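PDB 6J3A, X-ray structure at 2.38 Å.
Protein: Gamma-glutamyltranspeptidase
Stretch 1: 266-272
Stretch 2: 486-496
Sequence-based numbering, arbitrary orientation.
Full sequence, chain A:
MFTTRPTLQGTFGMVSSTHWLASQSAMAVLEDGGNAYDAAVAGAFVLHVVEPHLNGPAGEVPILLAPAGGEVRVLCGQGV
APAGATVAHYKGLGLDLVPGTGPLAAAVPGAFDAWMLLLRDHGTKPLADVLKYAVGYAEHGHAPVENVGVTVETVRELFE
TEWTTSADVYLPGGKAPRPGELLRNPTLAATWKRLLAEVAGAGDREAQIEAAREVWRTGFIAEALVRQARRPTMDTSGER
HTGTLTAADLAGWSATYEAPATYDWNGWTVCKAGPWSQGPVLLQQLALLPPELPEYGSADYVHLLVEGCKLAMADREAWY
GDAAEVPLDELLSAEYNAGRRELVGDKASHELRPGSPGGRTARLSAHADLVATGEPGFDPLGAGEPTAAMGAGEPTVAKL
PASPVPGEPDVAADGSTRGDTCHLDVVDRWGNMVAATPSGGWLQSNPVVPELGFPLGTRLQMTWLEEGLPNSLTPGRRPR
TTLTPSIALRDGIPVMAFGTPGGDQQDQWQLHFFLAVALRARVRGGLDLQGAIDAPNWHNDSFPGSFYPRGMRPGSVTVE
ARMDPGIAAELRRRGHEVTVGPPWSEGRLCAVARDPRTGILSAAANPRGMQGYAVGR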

ATOM      1  N   ASN A 266      -0.821  17.743 -26.471  1.00 29.68           N
ATOM      2  CA  ASN A 266      -2.243  17.615 -26.099  1.00 27.97           C
ATOM      3  C   ASN A 266      -2.580  18.227 -24.722  1.00 26.92           C
ATOM      4  O   ASN A 266      -3.258  17.609 -23.896  1.00 26.46           O
ATOM      5  CB  ASN A 266      -2.633  16.135 -26.159  1.00 27.25           C
ATOM      6  CG  ASN A 266      -4.096  15.900 -25.858  1.00 26.91           C
ATOM      7  OD1 ASN A 266      -4.970  16.452 -26.523  1.00 26.38           O
ATOM      8  ND2 ASN A 266      -4.370  15.085 -24.843  1.00 25.69           N
ATOM      9  N   GLY A 267      -2.073  19.432 -24.474  1.00 26.02           N
ATOM     10  CA  GLY A 267      -2.300  20.136 -23.205  1.00 26.33           C
ATOM     11  C   GLY A 267      -1.250  19.896 -22.135  1.00 27.80           C
ATOM     12  O   GLY A 267      -1.164  20.665 -21.161  1.00 27.49           O
ATOM     13  N   TRP A 268      -0.470  18.823 -22.303  1.00 29.88           N
ATOM     14  CA  TRP A 268       0.604  18.453 -21.384  1.00 31.28           C
ATOM     15  C   TRP A 268       1.980  18.847 -21.910  1.00 32.20           C
ATOM     16  O   TRP A 268       2.183  19.009 -23.116  1.00 31.59           O
ATOM     17  CB  TRP A 268       0.652  16.938 -21.130  1.00 31.68           C
ATOM     18  CG  TRP A 268      -0.619  16.271 -20.729  1.00 32.34           C
ATOM     19  CD1 TRP A 268      -1.651  15.931 -21.549  1.00 32.99           C
ATOM     20  CD2 TRP A 268      -0.967  15.785 -19.424  1.00 32.25           C
ATOM     21  NE1 TRP A 268      -2.636  15.296 -20.835  1.00 33.47           N
ATOM     22  CE2 TRP A 268      -2.240  15.190 -19.529  1.00 32.83           C
ATOM     23  CE3 TRP A 268      -0.338  15.817 -18.177  1.00 32.13           C
ATOM     24  CZ2 TRP A 268      -2.898  14.634 -18.431  1.00 33.02           C
ATOM     25  CZ3 TRP A 268      -0.990  15.258 -17.089  1.00 32.48           C
ATOM     26  CH2 TRP A 268      -2.257  14.676 -17.222  1.00 32.59           C
ATOM     27  N   THR A 269       2.914  18.974 -20.974  1.00 32.62           N
ATOM     28  CA  THR A 269       4.339  19.034 -21.258  1.00 32.64           C
ATOM     29  C   THR A 269       4.984  17.904 -20.479  1.00 32.58           C
ATOM     30  O   THR A 269       4.794  17.810 -19.275  1.00 34.20           O
ATOM     31  CB  THR A 269       4.967  20.352 -20.778  1.00 32.26           C
ATOM     32  OG1 THR A 269       4.235  21.455 -21.326  1.00 31.73           O
ATOM     33  CG2 THR A 269       6.447  20.446 -21.186  1.00 31.85           C
ATOM     34  N   VAL A 270       5.751  17.059 -21.156  1.00 32.03           N
ATOM     35  CA  VAL A 270       6.537  16.032 -20.478  1.00 31.36           C
ATOM     36  C   VAL A 270       7.980  16.507 -20.370  1.00 31.04           C
ATOM     37  O   VAL A 270       8.540  16.975 -21.349  1.00 30.94           O
ATOM     38  CB  VAL A 270       6.495  14.701 -21.219  1.00 30.73           C
ATOM     39  CG1 VAL A 270       7.196  13.636 -20.388  1.00 31.59           C
ATOM     40  CG2 VAL A 270       5.051  14.292 -21.476  1.00 31.29           C
ATOM     41  N   CYS A 271       8.557  16.382 -19.176  1.00 30.65           N
ATOM     42  CA  CYS A 271       9.958  16.728 -18.910  1.00 30.40           C
ATOM     43  C   CYS A 271      10.797  15.478 -18.699  1.00 28.57           C
ATOM     44  O   CYS A 271      10.394  14.576 -17.962  1.00 27.34           O
ATOM     45  CB  CYS A 271      10.072  17.619 -17.670  1.00 30.59           C
ATOM     46  SG  CYS A 271       9.146  19.160 -17.843  1.00 31.09           S
ATOM     47  N   LYS A 272      11.970  15.461 -19.329  1.00 27.69           N
ATOM     48  CA  LYS A 272      12.911  14.339 -19.270  1.00 27.23           C
ATOM     49  C   LYS A 272      14.332  14.837 -19.131  1.00 27.00           C
ATOM     50  O   LYS A 272      14.592  16.023 -19.261  1.00 27.65           O
ATOM     51  CB  LYS A 272      12.817  13.512 -20.554  1.00 26.78           C
ATOM     52  CG  LYS A 272      11.431  12.968 -20.879  1.00 26.49           C
ATOM     53  CD  LYS A 272      10.948  11.936 -19.861  1.00 26.33           C
ATOM     54  CE  LYS A 272      11.625  10.589 -20.058  1.00 25.70           C
ATOM     55  NZ  LYS A 272      11.487   9.690 -18.880  1.00 25.29           N
ATOM     56  N   SER A 486      10.620  10.990 -15.137  1.00 23.66           N
ATOM     57  CA  SER A 486       9.694  11.893 -15.826  1.00 24.42           C
ATOM     58  C   SER A 486       9.016  12.837 -14.856  1.00 24.48           C
ATOM     59  O   SER A 486       8.769  12.491 -13.692  1.00 24.47           O
ATOM     60  CB  SER A 486       8.596  11.108 -16.548  1.00 24.71           C
ATOM     61  OG  SER A 486       9.137  10.078 -17.355  1.00 25.12           O
ATOM     62  N   ILE A 487       8.738  14.037 -15.347  1.00 24.22           N
ATOM     63  CA  ILE A 487       7.794  14.941 -14.713  1.00 25.01           C
ATOM     64  C   ILE A 487       6.845  15.443 -15.803  1.00 25.34           C
ATOM     65  O   ILE A 487       7.280  15.825 -16.885  1.00 25.33           O
ATOM     66  CB  ILE A 487       8.504  16.093 -13.960  1.00 25.06           C
ATOM     67  CG1 ILE A 487       9.112  15.557 -12.660  1.00 25.39           C
ATOM     68  CG2 ILE A 487       7.523  17.225 -13.654  1.00 24.95           C
ATOM     69  CD1 ILE A 487       9.751  16.595 -11.757  1.00 25.99           C
ATOM     70  N   ALA A 488       5.548  15.430 -15.521  1.00 26.82           N
ATOM     71  CA  ALA A 488       4.554  15.911 -16.486  1.00 28.43           C
ATOM     72  C   ALA A 488       3.891  17.174 -15.988  1.00 29.55           C
ATOM     73  O   ALA A 488       3.515  17.267 -14.827  1.00 29.69           O
ATOM     74  CB  ALA A 488       3.508  14.853 -16.788  1.00 28.38           C
ATOM     75  N   LEU A 489       3.787  18.147 -16.887  1.00 31.70           N
ATOM     76  CA  LEU A 489       3.026  19.366 -16.666  1.00 32.80           C
ATOM     77  C   LEU A 489       1.676  19.280 -17.381  1.00 33.75           C
ATOM     78  O   LEU A 489       1.543  18.596 -18.404  1.00 31.88           O
ATOM     79  CB  LEU A 489       3.801  20.588 -17.171  1.00 33.22           C
ATOM     80  CG  LEU A 489       5.318  20.637 -16.956  1.00 33.37           C
ATOM     81  CD1 LEU A 489       5.896  21.963 -17.425  1.00 33.23           C
ATOM     82  CD2 LEU A 489       5.660  20.430 -15.494  1.00 33.39           C
ATOM     83  N   ARG A 490       0.681  19.963 -16.826  1.00 35.45           N
ATOM     84  CA  ARG A 490      -0.599  20.180 -17.506  1.00 37.54           C
ATOM     85  C   ARG A 490      -0.807  21.682 -17.501  1.00 37.75           C
ATOM     86  O   ARG A 490      -0.841  22.286 -16.428  1.00 38.15           O
ATOM     87  CB  ARG A 490      -1.734  19.458 -16.774  1.00 38.70           C
ATOM     88  CG  ARG A 490      -3.110  19.591 -17.402  1.00 39.48           C
ATOM     89  CD  ARG A 490      -3.233  18.761 -18.666  1.00 41.68           C
ATOM     90  NE  ARG A 490      -4.594  18.813 -19.213  1.00 43.74           N
ATOM     91  CZ  ARG A 490      -5.123  19.836 -19.897  1.00 44.01           C
ATOM     92  NH1 ARG A 490      -4.426  20.946 -20.157  1.00 44.72           N
ATOM     93  NH2 ARG A 490      -6.381  19.749 -20.328  1.00 43.81           N
ATOM     94  N   ASP A 491      -0.903  22.277 -18.694  1.00 39.36           N
ATOM     95  CA  ASP A 491      -1.011  23.735 -18.853  1.00 40.27           C
ATOM     96  C   ASP A 491       0.185  24.462 -18.189  1.00 39.88           C
ATOM     97  O   ASP A 491       0.039  25.530 -17.571  1.00 38.39           O
ATOM     98  CB  ASP A 491      -2.363  24.222 -18.283  1.00 42.24           C
ATOM     99  CG  ASP A 491      -3.084  25.220 -19.191  1.00 43.68           C
ATOM    100  OD1 ASP A 491      -3.074  25.067 -20.430  1.00 44.43           O
ATOM    101  OD2 ASP A 491      -3.709  26.150 -18.643  1.00 45.46           O
ATOM    102  N   GLY A 492       1.365  23.861 -18.319  1.00 38.13           N
ATOM    103  CA  GLY A 492       2.604  24.438 -17.794  1.00 37.93           C
ATOM    104  C   GLY A 492       2.802  24.365 -16.293  1.00 37.77           C
ATOM    105  O   GLY A 492       3.732  24.986 -15.766  1.00 37.67           O
ATOM    106  N   ILE A 493       1.951  23.597 -15.611  1.00 36.44           N
ATOM    107  CA  ILE A 493       2.026  23.428 -14.160  1.00 35.42           C
ATOM    108  C   ILE A 493       2.416  21.981 -13.861  1.00 33.34           C
ATOM    109  O   ILE A 493       1.834  21.060 -14.433  1.00 32.57           O
ATOM    110  CB  ILE A 493       0.691  23.774 -13.453  1.00 35.67           C
ATOM    111  CG1 ILE A 493       0.369  25.262 -13.632  1.00 35.29           C
ATOM    112  CG2 ILE A 493       0.773  23.456 -11.955  1.00 34.74           C
ATOM    113  CD1 ILE A 493      -1.043  25.643 -13.252  1.00 35.61           C
ATOM    114  N   PRO A 494       3.384  21.777 -12.952  1.00 32.08           N
ATOM    115  CA  PRO A 494       3.748  20.412 -12.560  1.00 31.71           C
ATOM    116  C   PRO A 494       2.590  19.673 -11.879  1.00 31.09           C
ATOM    117  O   PRO A 494       2.115  20.120 -10.836  1.00 30.80           O
ATOM    118  CB  PRO A 494       4.921  20.625 -11.583  1.00 31.51           C
ATOM    119  CG  PRO A 494       5.447  21.981 -11.897  1.00 31.74           C
ATOM    120  CD  PRO A 494       4.232  22.776 -12.274  1.00 32.09           C
ATOM    121  N   VAL A 495       2.119  18.588 -12.502  1.00 30.39           N
ATOM    122  CA  VAL A 495       1.071  17.722 -11.911  1.00 29.17           C
ATOM    123  C   VAL A 495       1.447  16.284 -11.574  1.00 28.58           C
ATOM    124  O   VAL A 495       0.778  15.698 -10.740  1.00 29.05           O
ATOM    125  CB  VAL A 495      -0.211  17.612 -12.775  1.00 29.38           C
ATOM    126  CG1 VAL A 495      -0.840  18.976 -12.960  1.00 29.76           C
ATOM    127  CG2 VAL A 495       0.046  16.929 -14.117  1.00 29.57           C
ATOM    128  N   MET A 496       2.445  15.699 -12.233  1.00 27.26           N
ATOM    129  CA  MET A 496       2.732  14.264 -12.074  1.00 27.49           C
ATOM    130  C   MET A 496       4.242  14.029 -12.142  1.00 28.99           C
ATOM    131  O   MET A 496       4.940  14.622 -12.966  1.00 29.86           O
ATOM    132  CB  MET A 496       1.984  13.423 -13.134  1.00 26.42           C
ATOM    133  CG  MET A 496       2.064  11.911 -12.938  1.00 25.97           C
ATOM    134  SD  MET A 496       0.879  10.926 -13.903  1.00 26.90           S
ATOM    135  CE  MET A 496       1.397  11.345 -15.569  1.00 27.87           C
TER

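The carbonyl of Gly 267 ends the ladder between two antiparallel strands by accepting from two donors: Asp 491 N lies 3.0 Å from Gly 267 O in a nearly straight hydrogen bond, while Arg 490 NH1 reaches Gly 267 O at 3.4 Å in a bent, weak one. Gly 267 has phi/psi of 92/-18, a conformation that calls for glycine, and an ideal CB here would sit 2.9 Å from Arg 490 NH1. The Arg 490 side chain crosses the Trp 268 indole, with Arg 490 CD over the ring face, 3.8 Å from Trp 268 CE2; the guanidinium is too distant for more than a weak cation-pi attraction. The same indole packs Trp 268 CZ3 against Val 495 CG2 at 3.6 Å, reaching the next strand of the hairpin, which the type I' turn from Arg 490 to Ile 493 closes. Along the ladder, backbone hydrogen bonds run in pairs: Thr 269 N to Leu 489 O 2.9 Å, Leu 489 N to Thr 269 O 2.6 Å; Cys 271 N to Ile 487 O 2.7 Å, Ile 487 N to Cys 271 O 3.1 Å. These four side chains share one face, where Cys 271 SG lies 4.2 Å from Leu 489 CG. At the far end, Lys 272 NZ donates to Ser 486 OG at 2.8 Å.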